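Local coordinates for protein catechol 1,2-dioxygenase (Acinetobacter sp., PDB 1DMH) that catalyses the ferric-iron-dependent intradiol ring cleavage of catechol by dioxygen to cis,cis-muconate, the first step of the catechol branch of the beta-ketoadipate pathway, at residues 233-237 with 300-304; 239-244 with 257-263. All coordinates share one frame; numbering follows the deposited sequence.

Interaction 1: residues 233-237 with 300-304; sequences GHRKL and DNQVV
Asp300 uses its carboxylate to join two loops, closing an Asx turn on its own side while gripping the Arg235-Lys236 backbone on the other. Across the contact, Lys236 N donates to Asp300 OD2 at 2.7 Å. The N-H...O angle of 169° makes the bond nearly straight. It arrives on the syn side, 30° out of the carboxylate plane. Within 300-304, Gln302 N meets Asp300 OD1 at 3.0 Å on the anti side, so each oxygen holds one backbone N-H and the group's rotation is restrained. The joined loops are the one leading into strand 237-243 and the one following strand 283-291 of the dioxygenase domain.

Arg235 finds its polar partners outside the two loops: NH1 forms a salt bridge with Asp92 on helix 80-94, and NE a hydrogen bond with Thr293 OG1. Gln302 CG lies over one face of the guanidinium, 3.4 Å from Arg235 NH1, and Asn301 sits at its edge.

Apolar contact is modest: the stem of Lys236 crosses Val303 at about a right angle, with Lys236 CD 4.0 Å from Val303 CG1. Beyond it the extended chain takes NZ to a water at 2.8 Å, which in turn donates weakly to Val304 O.

Interaction 2: residues 239-244 with 257-263; sequences TQINVA and TREGLVV
Asn242 uses both its backbone N and its backbone O to bind the residues on either side of Val262, the pattern of a parallel pair. Asn242 N donates to Leu261 O at 2.7 Å, and Val263 N returns a bond to Asn242 O at 2.8 Å with an N-H...O angle of 172°. A third bond, from Ala244 N to Val263 O at 2.8 Å, approaches differently: the donor stands 43° out of the carbonyl plane, just where the first strand passes into loop. Weaker CA-H...O contacts, Ile241 CA to Leu261 O and Val262 CA to Asn242 O, fill in between. The ladder joins strands 237-243 and 262-268 within the mixed sheet of the intradiol dioxygenase domain.

Before the second strand, a type II turn from Arg258 to Leu261, with Gly260 at positive phi, is closed by Leu261 N bonding to Arg258 O. The turn delivers Leu261 beside Thr239, whose OG1 lies 3.4 Å from Leu261 CD1 and is itself bonded to Pro102 O.

Packing flanks the ladder. Ile241 CG2 meets Val263 CG2 at 3.8 Å on a side where Phe288 touches both residues, while Ala244 CB rests against Val262 CG1. With CG turned anti to its carbonyl carbon (chi1 -76°), Asn242 directs its amide at Thr257, whose CG2 comes in obliquely between Asn242 OD1 (3.0 Å) and Asn242 ND2 (3.1 Å), tilted out of the amide plane. This is close packing and gives ND2 no polar partner.

Gln240 packs on the iron ligands His224 and His226. Bonded also to strand 220-230, which carries them, this strand is probably held near the metal partly by the ladder. Cohesion rests on three backbone bonds and aliphatic contacts; the cost is that Asn242 ND2 and Gln240 O are buried without a modelled partner.

How the interactions relate
Strand 237-243 is common to both contacts: interaction 1 meets the residues that lead into it, near the surface, and interaction 2 its later part, partly buried near the iron. Their centres lie about 20 Å apart. Interaction 2 buries 487 Å² against 290 Å² and depends on main-chain bonds between paired strands with aliphatic groups beside them. In interaction 1 neither segment pairs as a strand with the other; the one firmly assigned hydrogen bond across the segments goes to a carboxylate, and water and charged side chains take part. Both reach the helical region through an arginine, Arg235 to Asp92 and Arg258 to Asp89, two acidic residues of helix 80-94.

Interaction 1: residues 233-237 with 300-304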
loop_
_atom_site.group_PDB
_atom_site.type_symbol
_atom_site.label_atom_id
_atom_site.label_comp_id
_atom_site.label_asym_id
_atom_site.label_seq_id
_atom_site.Cartn_x
_atom_site.Cartn_y
_atom_site.Cartn_z
ATOM N N GLY A 233 33.141 -18.413 -4.378
ATOM C CA GLY A 233 32.848 -19.371 -5.429
ATOM C C GLY A 233 31.441 -19.953 -5.436
ATOM O O GLY A 233 31.077 -20.712 -6.340
ATOM N N HIS A 234 30.629 -19.609 -4.444
ATOM C CA HIS A 234 29.267 -20.157 -4.396
ATOM C C HIS A 234 28.223 -19.065 -4.290
ATOM O O HIS A 234 28.527 -17.922 -3.890
ATOM C CB HIS A 234 29.087 -21.098 -3.202
ATOM C CG HIS A 234 29.965 -22.304 -3.244
ATOM N ND1 HIS A 234 31.316 -22.249 -2.974
ATOM C CD2 HIS A 234 29.691 -23.596 -3.551
ATOM C CE1 HIS A 234 31.835 -23.456 -3.110
ATOM N NE2 HIS A 234 30.872 -24.292 -3.460
ATOM N N ARG A 235 26.996 -19.427 -4.652
ATOM C CA ARG A 235 25.882 -18.486 -4.576
ATOM C C ARG A 235 25.437 -18.405 -3.116
ATOM O O ARG A 235 25.657 -19.336 -2.333
ATOM C CB ARG A 235 24.714 -18.956 -5.459
ATOM C CG ARG A 235 25.092 -19.136 -6.941
ATOM C CD ARG A 235 23.865 -19.413 -7.812
ATOM N NE ARG A 235 23.141 -20.602 -7.379
ATOM C CZ ARG A 235 21.979 -21.000 -7.894
ATOM N NH1 ARG A 235 21.392 -20.309 -8.875
ATOM N NH2 ARG A 235 21.399 -22.099 -7.423
ATOM N N LYS A 236 24.829 -17.287 -2.743
ATOM C CA LYS A 236 24.366 -17.120 -1.369
ATOM C C LYS A 236 23.070 -17.922 -1.192
ATOM O O LYS A 236 22.118 -17.794 -1.987
ATOM C CB LYS A 236 24.129 -15.652 -1.072
ATOM C CG LYS A 236 23.802 -15.369 0.344
ATOM C CD LYS A 236 23.596 -13.878 0.471
ATOM C CE LYS A 236 23.434 -13.479 1.921
ATOM N NZ LYS A 236 23.504 -11.989 2.044
ATOM N N LEU A 237 23.049 -18.764 -0.162
ATOM C CA LEU A 237 21.893 -19.622 0.108
ATOM C C LEU A 237 20.987 -18.963 1.136
ATOM O O LEU A 237 21.456 -18.492 2.164
ATOM C CB LEU A 237 22.348 -20.979 0.696
ATOM C CG LEU A 237 21.551 -22.297 0.604
ATOM C CD1 LEU A 237 21.882 -23.096 1.824
ATOM C CD2 LEU A 237 20.084 -22.090 0.413
ATOM N N ASP A 300 26.452 -14.601 -9.070
ATOM C CA ASP A 300 25.367 -15.141 -8.249
ATOM C C ASP A 300 24.086 -14.636 -8.896
ATOM O O ASP A 300 23.667 -13.501 -8.652
ATOM C CB ASP A 300 25.419 -14.632 -6.809
ATOM C CG ASP A 300 24.428 -15.359 -5.934
ATOM O OD1 ASP A 300 23.415 -15.832 -6.481
ATOM O OD2 ASP A 300 24.648 -15.455 -4.727
ATOM N N ASN A 301 23.468 -15.484 -9.713
ATOM C CA ASN A 301 22.269 -15.088 -10.439
ATOM C C ASN A 301 20.987 -15.001 -9.611
ATOM O O ASN A 301 19.944 -14.587 -10.124
ATOM C CB ASN A 301 22.030 -16.031 -11.625
ATOM C CG ASN A 301 21.835 -17.480 -11.208
ATOM O OD1 ASN A 301 21.212 -18.263 -11.940
ATOM N ND2 ASN A 301 22.384 -17.857 -10.058
ATOM N N GLN A 302 21.059 -15.343 -8.331
ATOM C CA GLN A 302 19.850 -15.315 -7.528
ATOM C C GLN A 302 19.900 -14.501 -6.221
ATOM O O GLN A 302 18.935 -14.504 -5.463
ATOM C CB GLN A 302 19.402 -16.771 -7.293
ATOM C CG GLN A 302 20.493 -17.752 -6.746
ATOM C CD GLN A 302 20.707 -17.661 -5.228
ATOM O OE1 GLN A 302 21.616 -16.973 -4.712
ATOM N NE2 GLN A 302 19.846 -18.351 -4.501
ATOM N N VAL A 303 20.996 -13.784 -5.959
ATOM C CA VAL A 303 21.053 -12.993 -4.733
ATOM C C VAL A 303 19.996 -11.911 -4.820
ATOM O O VAL A 303 19.760 -11.336 -5.887
ATOM C CB VAL A 303 22.336 -12.148 -4.497
ATOM C CG1 VAL A 303 22.869 -12.424 -3.131
ATOM C CG2 VAL A 303 23.318 -12.299 -5.607
ATOM N N VAL A 304 19.411 -11.590 -3.680
ATOM C CA VAL A 304 18.415 -10.547 -3.653
ATOM C C VAL A 304 18.884 -9.354 -2.841
ATOM O O VAL A 304 19.360 -9.485 -1.707
ATOM C CB VAL A 304 17.089 -11.069 -3.081
ATOM C CG1 VAL A 304 16.071 -9.940 -3.012
ATOM C CG2 VAL A 304 16.575 -12.223 -3.953
HETATM O O HOH W 1 21.568 -11.040 0.215
#

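Interaction 2: residues 239-244 with 257-263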
loop_
_atom_site.group_PDB
_atom_site.type_symbol
_atom_site.label_atom_id
_atom_site.label_comp_id
_atom_site.label_asym_id
_atom_site.label_seq_id
_atom_site.Cartn_x
_atom_site.Cartn_y
_atom_site.Cartn_z
ATOM N N THR A 239 17.622 -19.959 3.344
ATOM C CA THR A 239 16.739 -21.070 3.619
ATOM C C THR A 239 16.335 -21.036 5.094
ATOM O O THR A 239 16.605 -20.066 5.800
ATOM C CB THR A 239 17.434 -22.441 3.244
ATOM O OG1 THR A 239 16.462 -23.490 3.273
ATOM C CG2 THR A 239 18.542 -22.795 4.230
ATOM N N GLN A 240 15.648 -22.068 5.556
ATOM C CA GLN A 240 15.283 -22.096 6.968
ATOM C C GLN A 240 14.974 -23.537 7.313
ATOM O O GLN A 240 14.827 -24.371 6.410
ATOM C CB GLN A 240 14.039 -21.255 7.230
ATOM C CG GLN A 240 12.784 -22.033 6.970
ATOM C CD GLN A 240 11.492 -21.274 7.242
ATOM O OE1 GLN A 240 10.418 -21.904 7.344
ATOM N NE2 GLN A 240 11.565 -19.944 7.337
ATOM N N ILE A 241 14.926 -23.849 8.602
ATOM C CA ILE A 241 14.536 -25.198 8.999
ATOM C C ILE A 241 13.330 -25.084 9.906
ATOM O O ILE A 241 13.174 -24.101 10.623
ATOM C CB ILE A 241 15.667 -26.002 9.692
ATOM C CG1 ILE A 241 16.265 -25.232 10.867
ATOM C CG2 ILE A 241 16.695 -26.382 8.647
ATOM C CD1 ILE A 241 17.403 -25.971 11.590
ATOM N N ASN A 242 12.468 -26.086 9.808
ATOM C CA ASN A 242 11.235 -26.187 10.573
ATOM C C ASN A 242 11.415 -27.208 11.669
ATOM O O ASN A 242 11.962 -28.288 11.429
ATOM C CB ASN A 242 10.107 -26.674 9.669
ATOM C CG ASN A 242 9.617 -25.620 8.777
ATOM O OD1 ASN A 242 8.896 -24.737 9.222
ATOM N ND2 ASN A 242 10.026 -25.654 7.504
ATOM N N VAL A 243 10.950 -26.881 12.865
ATOM C CA VAL A 243 11.063 -27.831 13.967
ATOM C C VAL A 243 9.973 -28.895 13.745
ATOM O O VAL A 243 8.773 -28.582 13.675
ATOM C CB VAL A 243 10.886 -27.112 15.336
ATOM C CG1 VAL A 243 10.913 -28.123 16.466
ATOM C CG2 VAL A 243 11.996 -26.066 15.514
ATOM N N ALA A 244 10.392 -30.147 13.607
ATOM C CA ALA A 244 9.427 -31.219 13.368
ATOM C C ALA A 244 8.384 -31.321 14.503
ATOM O O ALA A 244 8.675 -31.065 15.677
ATOM C CB ALA A 244 10.174 -32.578 13.160
ATOM N N THR A 257 7.504 -23.747 4.153
ATOM C CA THR A 257 8.031 -25.063 4.477
ATOM C C THR A 257 8.220 -25.949 3.245
ATOM O O THR A 257 7.423 -25.922 2.302
ATOM C CB THR A 257 7.155 -25.730 5.562
ATOM O OG1 THR A 257 5.811 -25.787 5.111
ATOM C CG2 THR A 257 7.154 -24.882 6.824
ATOM N N ARG A 258 9.320 -26.704 3.249
ATOM C CA ARG A 258 9.685 -27.605 2.161
ATOM C C ARG A 258 10.228 -28.905 2.672
ATOM O O ARG A 258 10.840 -28.948 3.736
ATOM C CB ARG A 258 10.803 -27.036 1.318
ATOM C CG ARG A 258 10.494 -25.771 0.639
ATOM C CD ARG A 258 11.394 -25.746 -0.522
ATOM N NE ARG A 258 11.025 -24.694 -1.437
ATOM C CZ ARG A 258 11.462 -24.634 -2.686
ATOM N NH1 ARG A 258 12.279 -25.575 -3.146
ATOM N NH2 ARG A 258 11.076 -23.628 -3.463
ATOM N N GLU A 259 10.051 -29.955 1.879
ATOM C CA GLU A 259 10.574 -31.264 2.242
ATOM C C GLU A 259 12.081 -31.139 2.263
ATOM O O GLU A 259 12.674 -30.547 1.359
ATOM C CB GLU A 259 10.178 -32.322 1.215
ATOM C CG GLU A 259 8.713 -32.663 1.243
ATOM C CD GLU A 259 8.376 -33.728 0.217
ATOM O OE1 GLU A 259 9.017 -34.819 0.281
ATOM O OE2 GLU A 259 7.482 -33.476 -0.648
ATOM N N GLY A 260 12.692 -31.706 3.289
ATOM C CA GLY A 260 14.124 -31.611 3.402
ATOM C C GLY A 260 14.498 -30.491 4.349
ATOM O O GLY A 260 15.651 -30.377 4.716
ATOM N N LEU A 261 13.543 -29.655 4.739
ATOM C CA LEU A 261 13.845 -28.562 5.665
ATOM C C LEU A 261 13.167 -28.750 7.028
ATOM O O LEU A 261 13.219 -27.852 7.887
ATOM C CB LEU A 261 13.439 -27.211 5.068
ATOM C CG LEU A 261 14.122 -26.807 3.757
ATOM C CD1 LEU A 261 13.613 -25.424 3.340
ATOM C CD2 LEU A 261 15.647 -26.812 3.920
ATOM N N VAL A 262 12.532 -29.906 7.229
ATOM C CA VAL A 262 11.870 -30.205 8.506
ATOM C C VAL A 262 12.871 -31.032 9.304
ATOM O O VAL A 262 13.267 -32.105 8.871
ATOM C CB VAL A 262 10.572 -31.019 8.280
ATOM C CG1 VAL A 262 9.918 -31.348 9.610
ATOM C CG2 VAL A 262 9.628 -30.234 7.376
ATOM N N VAL A 263 13.271 -30.539 10.466
ATOM C CA VAL A 263 14.274 -31.213 11.279
ATOM C C VAL A 263 13.778 -31.579 12.691
ATOM O O VAL A 263 13.095 -30.788 13.347
ATOM C CB VAL A 263 15.539 -30.280 11.358
ATOM C CG1 VAL A 263 16.650 -30.913 12.187
ATOM C CG2 VAL A 263 16.025 -29.942 9.932
#